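Local coordinates for Lysine/ornithine decarboxylase (Selenomonas ruminantium, PDB 5GJO), which decarboxylates both lysine and ornithine with similar efficiency, yielding cadaverine and putrescine, with pyridoxal 5'-phosphate as cofactor, at residues Leu195-Arg199 against Gln243-Phe248. The protein carries 2 engineered substitutions. Numbering follows the deposited sequence.
Sequences LLVAR and QIDRLF
The Phe248 ring carries Arg199 over one face: CD lies above it, and the guanidinium continues along the ring with its plane only 18° from the ring's own, NH1 3.8 Å from Phe248 CD1. At the ring's edge, near its plane, sit the Leu195 carbonyl oxygen, 3.4 Å from Phe248 CE2, and the carbonyl carbon of Ala198. Phe202 of the same chain adds an edge-to-face ring contact. The guanidinium in turn has Phe248 CE1 over one face and Leu247 O at its edge, where Arg199 NH1 donates a nearly straight bond (2.9 Å, 161°) lying in the carbonyl plane. CG anti to the backbone N (chi1 -180°), followed by bends at chi2 and chi3, folds the arginine chain over the ring toward this oxygen, while NH2 forms a salt bridge with Asp203. With an alanine here, the ring would lose the CD and guanidinium lying over its face, which is likely to leave Leu247 O and Asp203 without this partner. Helices 189-207 and 233-247 are neighbours on the outside of the TIM-type barrel that binds the cofactor; here their segments run nearly parallel, axes 10.5 Å apart, separated in sequence by strand 214-216. Phe248, just past the second helix, reaches back to Leu215 of that strand, as do Leu195 and Ala198. Toward the N-terminal ends of the two segments, Leu195 CD1 packs on the aliphatic part of Gln243, 3.6 Å from CG, and also touches Ile244 CG1. The Leu196 side chain crosses that of Gln243 at about a right angle, CG and CD1 lying against NE2, and Leu196 CD2 meets Leu247 CD1 at 3.7 Å. Both ends of the Gln243 amide are engaged: NE2 bonds the Glu192 carbonyl oxygen, and Gln243 OE1 accepts from Arg246 NH1 (2.9 Å), lying in the guanidinium plane, though the donor is tilted from the amide's carbonyl plane.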
loop_
_atom_site.group_PDB
_atom_site.type_symbol
_atom_site.label_atom_id
_atom_site.label_comp_id
_atom_site.label_asym_id
_atom_site.label_seq_id
_atom_site.Cartn_x
_atom_site.Cartn_y
_atom_site.Cartn_z
ATOM N N LEU A 195 -13.431 29.927 -8.063
ATOM C CA LEU A 195 -12.959 31.112 -8.754
ATOM C C LEU A 195 -13.645 32.419 -8.314
ATOM O O LEU A 195 -12.960 33.455 -8.090
ATOM C CB LEU A 195 -13.027 30.922 -10.255
ATOM C CG LEU A 195 -11.896 29.950 -10.694
ATOM C CD1 LEU A 195 -12.197 29.570 -12.133
ATOM C CD2 LEU A 195 -10.451 30.421 -10.554
ATOM N N LEU A 196 -14.941 32.359 -8.102
ATOM C CA LEU A 196 -15.713 33.588 -7.682
ATOM C C LEU A 196 -15.301 33.920 -6.281
ATOM O O LEU A 196 -15.144 35.068 -5.925
ATOM C CB LEU A 196 -17.211 33.336 -7.700
ATOM C CG LEU A 196 -17.735 33.269 -9.140
ATOM C CD1 LEU A 196 -18.999 32.483 -9.276
ATOM C CD2 LEU A 196 -17.977 34.628 -9.782
ATOM N N VAL A 197 -15.190 32.908 -5.436
ATOM C CA VAL A 197 -14.745 33.136 -4.066
ATOM C C VAL A 197 -13.368 33.776 -3.996
ATOM O O VAL A 197 -13.118 34.777 -3.265
ATOM C CB VAL A 197 -14.761 31.821 -3.226
ATOM C CG1 VAL A 197 -14.161 32.040 -1.855
ATOM C CG2 VAL A 197 -16.214 31.294 -3.103
ATOM N N ALA A 198 -12.455 33.242 -4.806
ATOM C CA ALA A 198 -11.092 33.776 -4.820
ATOM C C ALA A 198 -11.066 35.243 -5.325
ATOM O O ALA A 198 -10.266 36.049 -4.819
ATOM C CB ALA A 198 -10.165 32.888 -5.679
ATOM N N ARG A 199 -11.922 35.554 -6.273
ATOM C CA ARG A 199 -12.033 36.902 -6.855
ATOM C C ARG A 199 -12.403 37.896 -5.765
ATOM O O ARG A 199 -11.753 38.918 -5.644
ATOM C CB ARG A 199 -13.040 36.933 -7.993
ATOM C CG ARG A 199 -13.226 38.313 -8.670
ATOM C CD ARG A 199 -11.955 38.795 -9.358
ATOM N NE ARG A 199 -11.058 39.578 -8.545
ATOM C CZ ARG A 199 -9.867 40.037 -8.965
ATOM N NH1 ARG A 199 -9.389 39.671 -10.156
ATOM N NH2 ARG A 199 -9.095 40.824 -8.167
ATOM N N GLN A 243 -13.869 31.149 -17.204
ATOM C CA GLN A 243 -14.102 31.795 -15.935
ATOM C C GLN A 243 -12.829 32.451 -15.441
ATOM O O GLN A 243 -12.848 33.528 -14.778
ATOM C CB GLN A 243 -14.646 30.791 -14.909
ATOM C CG GLN A 243 -15.009 31.392 -13.545
ATOM C CD GLN A 243 -16.434 31.892 -13.491
ATOM O OE1 GLN A 243 -16.941 32.421 -14.453
ATOM N NE2 GLN A 243 -17.121 31.620 -12.405
ATOM N N ILE A 244 -11.668 31.892 -15.763
ATOM C CA ILE A 244 -10.434 32.543 -15.413
ATOM C C ILE A 244 -10.215 33.817 -16.253
ATOM O O ILE A 244 -9.780 34.829 -15.716
ATOM C CB ILE A 244 -9.203 31.609 -15.598
ATOM C CG1 ILE A 244 -9.233 30.430 -14.592
ATOM C CG2 ILE A 244 -7.886 32.355 -15.441
ATOM C CD1 ILE A 244 -8.405 29.286 -15.023
ATOM N N ASP A 245 -10.513 33.759 -17.542
ATOM C CA ASP A 245 -10.408 35.007 -18.348
ATOM C C ASP A 245 -11.363 36.113 -17.832
ATOM O O ASP A 245 -11.009 37.302 -17.849
ATOM C CB ASP A 245 -10.615 34.757 -19.809
ATOM C CG ASP A 245 -9.313 34.542 -20.572
ATOM O OD1 ASP A 245 -8.235 34.981 -20.104
ATOM O OD2 ASP A 245 -9.426 33.968 -21.707
ATOM N N ARG A 246 -12.561 35.713 -17.449
ATOM C CA ARG A 246 -13.614 36.578 -16.971
ATOM C C ARG A 246 -13.224 37.271 -15.720
ATOM O O ARG A 246 -13.382 38.503 -15.605
ATOM C CB ARG A 246 -14.872 35.786 -16.751
ATOM C CG ARG A 246 -16.031 36.578 -16.161
ATOM C CD ARG A 246 -17.023 35.632 -15.555
ATOM N NE ARG A 246 -18.223 36.319 -15.064
ATOM C CZ ARG A 246 -19.174 35.726 -14.386
ATOM N NH1 ARG A 246 -19.058 34.418 -14.034
ATOM N NH2 ARG A 246 -20.285 36.407 -14.103
ATOM N N LEU A 247 -12.753 36.533 -14.750
ATOM C CA LEU A 247 -12.441 37.067 -13.419
ATOM C C LEU A 247 -11.031 37.444 -13.163
ATOM O O LEU A 247 -10.776 38.304 -12.293
ATOM C CB LEU A 247 -12.867 36.047 -12.317
ATOM C CG LEU A 247 -14.319 35.632 -12.355
ATOM C CD1 LEU A 247 -14.576 34.557 -11.304
ATOM C CD2 LEU A 247 -15.296 36.817 -12.172
ATOM N N PHE A 248 -10.018 36.793 -13.826
ATOM C CA PHE A 248 -8.619 36.971 -13.516
ATOM C C PHE A 248 -7.831 37.289 -14.785
ATOM O O PHE A 248 -6.818 36.608 -15.104
ATOM C CB PHE A 248 -8.039 35.721 -12.799
ATOM C CG PHE A 248 -8.610 35.508 -11.432
ATOM C CD1 PHE A 248 -8.045 36.141 -10.329
ATOM C CD2 PHE A 248 -9.726 34.688 -11.248
ATOM C CE1 PHE A 248 -8.563 35.958 -9.072
ATOM C CE2 PHE A 248 -10.287 34.533 -9.946
ATOM C CZ PHE A 248 -9.639 35.138 -8.875
#